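Local coordinates for carbohydrate oxidase (Microdochium nivale, PDB 3RJA), which oxidises the C1 hydroxyl of mono-, oligo- and polysaccharides to lactones with its FAD cofactor, passing the electrons to molecular oxygen to give hydrogen peroxide, at residues 136-148 with 188-202. Sequence-based numbering, arbitrary orientation.
Sequences GISGHFAHGGFGF and KGAGSNFGIVAVWKL. With FAD (flavin-adenine dinucleotide), chain B.
Helix 137-142, which carries I137, S138, F141 and A142, passes strand 196-202 at 109° between their directions, the axes 9.9 Å apart at closest approach. This pairing in the PCMH-type FAD-binding fold illustrates how one cofactor can be gripped along its length: G136 N and G139 N, at the start of the helix, donate to phosphate oxygens, V197 pairs through its backbone with the adenine, and F146 does so with the flavin. The indole of W200, projecting from the strand, lies against the helix; F141 CB sits over one face of its six-membered ring in a CH-pi contact, 4.1 Å from the centroid, while V197 CG1 lies over the opposite face, toward its rim. W200 NE1 donates in the ring plane to S138 OG at 3.0 Å, an oxygen also hydrogen-bonded to P108 O. Without the indole, as with an alanine here, a gap is likely to open beside F141 CB and S138 OG would probably lose its N-H donor. Beyond the indole, I137 CD1 and L202 CD1 meet tip to tip, and F141 CE2 packs 3.7 Å from L202 CD1. With CG anti to the carbonyl carbon (chi1 -53°), H143 points ND1 back to a lone pair of G139 O; its NE2 shares a 2.6 Å hydrogen bond with S192 OG.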
loop_
_atom_site.group_PDB
_atom_site.type_symbol
_atom_site.label_atom_id
_atom_site.label_comp_id
_atom_site.label_asym_id
_atom_site.label_seq_id
_atom_site.Cartn_x
_atom_site.Cartn_y
_atom_site.Cartn_z
ATOM N N GLY A 136 -1.546 -4.977 6.976
ATOM C CA GLY A 136 -2.948 -5.077 7.338
ATOM C C GLY A 136 -3.853 -4.869 6.125
ATOM O O GLY A 136 -3.569 -4.034 5.251
ATOM N N ILE A 137 -4.931 -5.657 6.068
ATOM C CA ILE A 137 -5.973 -5.497 5.072
ATOM C C ILE A 137 -6.531 -4.048 5.003
ATOM O O ILE A 137 -6.766 -3.537 3.898
ATOM C CB ILE A 137 -7.124 -6.520 5.290
ATOM C CG1 ILE A 137 -8.058 -6.554 4.080
ATOM C CG2 ILE A 137 -7.904 -6.285 6.591
ATOM C CD1 ILE A 137 -9.260 -7.485 4.274
ATOM N N SER A 138 -6.723 -3.388 6.158
ATOM C CA SER A 138 -7.474 -2.120 6.122
ATOM C C SER A 138 -6.694 -0.962 5.534
ATOM O O SER A 138 -7.188 -0.326 4.637
ATOM C CB SER A 138 -8.103 -1.741 7.468
ATOM O OG SER A 138 -8.984 -2.756 7.888
ATOM N N GLY A 139 -5.488 -0.679 6.036
ATOM C CA GLY A 139 -4.666 0.374 5.412
ATOM C C GLY A 139 -4.380 0.122 3.942
ATOM O O GLY A 139 -4.394 1.043 3.119
ATOM N N HIS A 140 -4.124 -1.134 3.611
ATOM C CA HIS A 140 -3.740 -1.546 2.259
ATOM C C HIS A 140 -4.887 -1.337 1.271
ATOM O O HIS A 140 -4.731 -0.613 0.274
ATOM C CB HIS A 140 -3.316 -3.018 2.267
ATOM C CG HIS A 140 -2.662 -3.500 0.999
ATOM N ND1 HIS A 140 -1.391 -3.114 0.624
ATOM C CD2 HIS A 140 -3.074 -4.405 0.071
ATOM C CE1 HIS A 140 -1.051 -3.750 -0.491
ATOM N NE2 HIS A 140 -2.068 -4.520 -0.858
ATOM N N PHE A 141 -6.029 -1.962 1.558
ATOM C CA PHE A 141 -7.176 -1.905 0.650
ATOM C C PHE A 141 -7.799 -0.498 0.586
ATOM O O PHE A 141 -8.328 -0.103 -0.443
ATOM C CB PHE A 141 -8.245 -2.936 1.064
ATOM C CG PHE A 141 -7.928 -4.375 0.679
ATOM C CD1 PHE A 141 -6.781 -5.037 1.167
ATOM C CD2 PHE A 141 -8.804 -5.079 -0.156
ATOM C CE1 PHE A 141 -6.526 -6.367 0.819
ATOM C CE2 PHE A 141 -8.560 -6.405 -0.520
ATOM C CZ PHE A 141 -7.415 -7.062 -0.011
ATOM N N ALA A 142 -7.751 0.253 1.687
ATOM C CA ALA A 142 -8.420 1.561 1.723
ATOM C C ALA A 142 -7.768 2.579 0.786
ATOM O O ALA A 142 -8.370 3.630 0.493
ATOM C CB ALA A 142 -8.459 2.113 3.159
ATOM N N HIS A 143 -6.521 2.298 0.378
ATOM C CA HIS A 143 -5.732 3.283 -0.360
ATOM C C HIS A 143 -5.192 2.749 -1.685
ATOM O O HIS A 143 -4.417 3.424 -2.338
ATOM C CB HIS A 143 -4.600 3.884 0.510
ATOM C CG HIS A 143 -5.082 4.443 1.819
ATOM N ND1 HIS A 143 -5.030 3.727 3.007
ATOM C CD2 HIS A 143 -5.693 5.619 2.113
ATOM C CE1 HIS A 143 -5.551 4.461 3.980
ATOM N NE2 HIS A 143 -5.980 5.605 3.457
ATOM N N GLY A 144 -5.651 1.570 -2.098
ATOM C CA GLY A 144 -5.204 0.968 -3.367
ATOM C C GLY A 144 -4.775 -0.491 -3.195
ATOM O O GLY A 144 -5.628 -1.391 -3.185
ATOM N N GLY A 145 -3.458 -0.708 -3.079
ATOM C CA GLY A 145 -2.872 -2.023 -2.848
ATOM C C GLY A 145 -2.371 -2.665 -4.124
ATOM O O GLY A 145 -3.169 -3.235 -4.908
ATOM N N PHE A 146 -1.063 -2.600 -4.345
ATOM C CA PHE A 146 -0.482 -3.055 -5.596
ATOM C C PHE A 146 0.463 -4.243 -5.370
ATOM O O PHE A 146 1.266 -4.220 -4.431
ATOM C CB PHE A 146 0.286 -1.892 -6.281
ATOM C CG PHE A 146 0.844 -2.264 -7.637
ATOM C CD1 PHE A 146 0.072 -2.083 -8.792
ATOM C CD2 PHE A 146 2.118 -2.833 -7.760
ATOM C CE1 PHE A 146 0.580 -2.413 -10.045
ATOM C CE2 PHE A 146 2.621 -3.212 -8.992
ATOM C CZ PHE A 146 1.845 -2.979 -10.155
ATOM N N GLY A 147 0.391 -5.255 -6.237
ATOM C CA GLY A 147 1.297 -6.398 -6.142
ATOM C C GLY A 147 1.529 -7.083 -7.489
ATOM O O GLY A 147 1.184 -6.527 -8.560
ATOM N N PHE A 148 2.063 -8.316 -7.421
ATOM C CA PHE A 148 2.422 -9.092 -8.607
ATOM C C PHE A 148 1.257 -9.799 -9.328
ATOM O O PHE A 148 1.497 -10.594 -10.238
ATOM C CB PHE A 148 3.483 -10.142 -8.243
ATOM C CG PHE A 148 4.850 -9.581 -8.094
ATOM C CD1 PHE A 148 5.571 -9.150 -9.219
ATOM C CD2 PHE A 148 5.431 -9.460 -6.832
ATOM C CE1 PHE A 148 6.882 -8.601 -9.084
ATOM C CE2 PHE A 148 6.747 -8.913 -6.690
ATOM C CZ PHE A 148 7.464 -8.497 -7.820
ATOM N N LYS A 188 -12.899 3.592 -1.175
ATOM C CA LYS A 188 -12.077 2.944 -2.188
ATOM C C LYS A 188 -10.964 3.828 -2.750
ATOM O O LYS A 188 -10.981 4.227 -3.922
ATOM C CB LYS A 188 -12.934 2.300 -3.283
ATOM C CG LYS A 188 -13.730 1.109 -2.769
ATOM C CD LYS A 188 -14.663 0.485 -3.825
ATOM C CE LYS A 188 -13.832 -0.073 -4.982
ATOM N NZ LYS A 188 -14.668 -0.861 -5.876
ATOM N N GLY A 189 -9.986 4.124 -1.888
ATOM C CA GLY A 189 -8.776 4.840 -2.290
ATOM C C GLY A 189 -8.324 5.891 -1.289
ATOM O O GLY A 189 -7.171 6.333 -1.312
ATOM N N ALA A 190 -9.231 6.293 -0.401
ATOM C CA ALA A 190 -8.919 7.314 0.582
ATOM C C ALA A 190 -9.576 6.953 1.900
ATOM O O ALA A 190 -9.909 7.827 2.696
ATOM C CB ALA A 190 -9.383 8.732 0.062
ATOM N N GLY A 191 -9.696 5.639 2.148
ATOM C CA GLY A 191 -10.589 5.090 3.159
ATOM C C GLY A 191 -10.320 5.517 4.588
ATOM O O GLY A 191 -11.242 5.549 5.413
ATOM N N SER A 192 -9.076 5.881 4.885
ATOM C CA SER A 192 -8.732 6.297 6.232
ATOM C C SER A 192 -9.454 7.573 6.651
ATOM O O SER A 192 -9.507 7.882 7.832
ATOM C CB SER A 192 -7.216 6.499 6.361
ATOM O OG SER A 192 -6.715 7.329 5.321
ATOM N N ASN A 193 -9.946 8.331 5.664
ATOM C CA ASN A 193 -10.614 9.618 5.891
ATOM C C ASN A 193 -12.047 9.587 6.441
ATOM O O ASN A 193 -12.490 10.573 7.058
ATOM C CB ASN A 193 -10.563 10.465 4.596
ATOM C CG ASN A 193 -9.212 11.047 4.368
ATOM O OD1 ASN A 193 -8.800 11.953 5.091
ATOM N ND2 ASN A 193 -8.465 10.492 3.396
ATOM N N PHE A 194 -12.757 8.470 6.265
ATOM C CA PHE A 194 -14.227 8.516 6.376
ATOM C C PHE A 194 -14.894 7.734 7.480
ATOM O O PHE A 194 -16.095 7.882 7.687
ATOM C CB PHE A 194 -14.863 8.212 5.018
ATOM C CG PHE A 194 -14.308 9.097 3.915
ATOM C CD1 PHE A 194 -14.581 10.467 3.920
ATOM C CD2 PHE A 194 -13.446 8.564 2.925
ATOM C CE1 PHE A 194 -14.031 11.322 2.935
ATOM C CE2 PHE A 194 -12.879 9.420 1.927
ATOM C CZ PHE A 194 -13.188 10.790 1.940
ATOM N N GLY A 195 -14.119 6.910 8.188
ATOM C CA GLY A 195 -14.630 6.167 9.349
ATOM C C GLY A 195 -13.686 5.049 9.627
ATOM O O GLY A 195 -12.558 5.059 9.120
ATOM N N ILE A 196 -14.115 4.067 10.423
ATOM C CA ILE A 196 -13.269 2.881 10.658
ATOM C C ILE A 196 -14.006 1.709 9.990
ATOM O O ILE A 196 -15.141 1.366 10.394
ATOM C CB ILE A 196 -13.015 2.660 12.156
ATOM C CG1 ILE A 196 -12.305 3.888 12.733
ATOM C CG2 ILE A 196 -12.215 1.338 12.404
ATOM C CD1 ILE A 196 -12.116 3.895 14.231
ATOM N N VAL A 197 -13.416 1.147 8.940
ATOM C CA VAL A 197 -14.039 -0.000 8.277
ATOM C C VAL A 197 -14.001 -1.179 9.246
ATOM O O VAL A 197 -12.933 -1.506 9.805
ATOM C CB VAL A 197 -13.359 -0.387 6.942
ATOM C CG1 VAL A 197 -14.032 -1.673 6.333
ATOM C CG2 VAL A 197 -13.415 0.800 5.946
ATOM N N ALA A 198 -15.173 -1.791 9.458
ATOM C CA ALA A 198 -15.358 -2.883 10.437
ATOM C C ALA A 198 -15.497 -4.245 9.745
ATOM O O ALA A 198 -15.225 -5.283 10.357
ATOM C CB ALA A 198 -16.618 -2.614 11.312
ATOM N N VAL A 199 -15.943 -4.236 8.485
ATOM C CA VAL A 199 -15.979 -5.463 7.663
ATOM C C VAL A 199 -15.654 -5.072 6.223
ATOM O O VAL A 199 -16.234 -4.100 5.687
ATOM C CB VAL A 199 -17.380 -6.162 7.675
ATOM C CG1 VAL A 199 -17.381 -7.461 6.847
ATOM C CG2 VAL A 199 -17.864 -6.448 9.110
ATOM N N TRP A 200 -14.737 -5.810 5.597
ATOM C CA TRP A 200 -14.512 -5.686 4.133
ATOM C C TRP A 200 -15.286 -6.767 3.393
ATOM O O TRP A 200 -15.211 -7.940 3.762
ATOM C CB TRP A 200 -13.027 -5.819 3.781
ATOM C CG TRP A 200 -12.192 -4.725 4.364
ATOM C CD1 TRP A 200 -11.564 -4.712 5.591
ATOM C CD2 TRP A 200 -11.929 -3.453 3.758
ATOM N NE1 TRP A 200 -10.932 -3.494 5.774
ATOM C CE2 TRP A 200 -11.128 -2.715 4.658
ATOM C CE3 TRP A 200 -12.286 -2.874 2.529
ATOM C CZ2 TRP A 200 -10.689 -1.396 4.374
ATOM C CZ3 TRP A 200 -11.846 -1.587 2.243
ATOM C CH2 TRP A 200 -11.054 -0.858 3.160
ATOM N N LYS A 201 -15.993 -6.392 2.332
ATOM C CA LYS A 201 -16.684 -7.406 1.505
ATOM C C LYS A 201 -15.989 -7.490 0.164
ATOM O O LYS A 201 -15.922 -6.519 -0.586
ATOM C CB LYS A 201 -18.191 -7.122 1.420
ATOM C CG LYS A 201 -18.803 -6.838 2.804
ATOM C CD LYS A 201 -20.249 -6.452 2.716
ATOM C CE LYS A 201 -20.823 -6.003 4.071
ATOM N NZ LYS A 201 -22.081 -5.163 3.821
ATOM N N LEU A 202 -15.430 -8.660 -0.121
ATOM C CA LEU A 202 -14.401 -8.753 -1.174
ATOM C C LEU A 202 -14.710 -9.817 -2.201
ATOM O O LEU A 202 -14.921 -10.979 -1.820
ATOM C CB LEU A 202 -13.032 -9.085 -0.545
ATOM C CG LEU A 202 -12.489 -8.147 0.548
ATOM C CD1 LEU A 202 -11.100 -8.637 1.076
ATOM C CD2 LEU A 202 -12.393 -6.701 0.039
HETATM P PA FAD B . -1.877 0.933 9.365
HETATM O O1A FAD B . -2.519 0.104 10.446
HETATM O O2A FAD B . -0.631 1.670 9.785
HETATM O O5B FAD B . -2.948 1.997 8.822
HETATM C C5B FAD B . -2.679 2.720 7.627
HETATM C C4B FAD B . -3.731 3.834 7.481
HETATM O O4B FAD B . -5.025 3.252 7.314
HETATM C C3B FAD B . -3.818 4.738 8.709
HETATM O O3B FAD B . -4.270 6.029 8.295
HETATM C C2B FAD B . -4.936 4.067 9.500
HETATM O O2B FAD B . -5.596 4.867 10.452
HETATM C C1B FAD B . -5.862 3.646 8.367
HETATM N N9A FAD B . -6.677 2.507 8.777
HETATM C C8A FAD B . -6.261 1.328 9.387
HETATM N N7A FAD B . -7.371 0.565 9.579
HETATM C C5A FAD B . -8.440 1.214 9.092
HETATM C C6A FAD B . -9.797 0.877 9.045
HETATM N N6A FAD B . -10.235 -0.307 9.529
HETATM N N1A FAD B . -10.667 1.776 8.453
HETATM C C2A FAD B . -10.210 2.996 7.965
HETATM N N3A FAD B . -8.878 3.350 8.046
HETATM C C4A FAD B . -8.015 2.450 8.596
HETATM N N1 FAD B . 1.943 -1.412 -0.531
HETATM C C2 FAD B . 1.511 -1.857 -1.786
HETATM O O2 FAD B . 0.635 -1.259 -2.421
HETATM N N3 FAD B . 2.064 -3.042 -2.264
HETATM C C4 FAD B . 2.916 -3.869 -1.557
HETATM O O4 FAD B . 3.275 -4.976 -2.017
HETATM C C4X FAD B . 3.392 -3.325 -0.247
HETATM N N5 FAD B . 4.225 -4.030 0.499
HETATM C C5X FAD B . 4.599 -3.611 1.755
HETATM C C6 FAD B . 5.420 -4.424 2.579
HETATM C C7 FAD B . 5.689 -4.074 3.888
HETATM C C7M FAD B . 6.595 -4.958 4.770
HETATM C C8 FAD B . 5.029 -2.953 4.446
HETATM C C8M FAD B . 5.270 -2.543 5.885
HETATM C C9 FAD B . 4.279 -2.111 3.638
HETATM C C9A FAD B . 4.027 -2.432 2.289
HETATM N N10 FAD B . 3.150 -1.671 1.480
HETATM C C10 FAD B . 2.883 -2.046 0.173
HETATM C "C1'" FAD B . 2.554 -0.411 2.033
HETATM C "C2'" FAD B . 1.160 -0.677 2.586
HETATM O "O2'" FAD B . 0.250 -0.841 1.505
HETATM C "C3'" FAD B . 0.700 0.502 3.413
HETATM O "O3'" FAD B . 1.662 0.809 4.399
HETATM C "C4'" FAD B . -0.666 0.187 4.046
HETATM O "O4'" FAD B . -1.345 1.382 4.284
HETATM C "C5'" FAD B . -0.521 -0.634 5.331
HETATM O "O5'" FAD B . -1.789 -0.918 5.853
HETATM P P FAD B . -1.916 -1.285 7.430
HETATM O O1P FAD B . -3.330 -1.654 7.767
HETATM O O2P FAD B . -0.906 -2.380 7.780
HETATM O O3P FAD B . -1.429 0.102 8.062
HETATM O O HOH W 1 -4.674 6.136 -2.859
#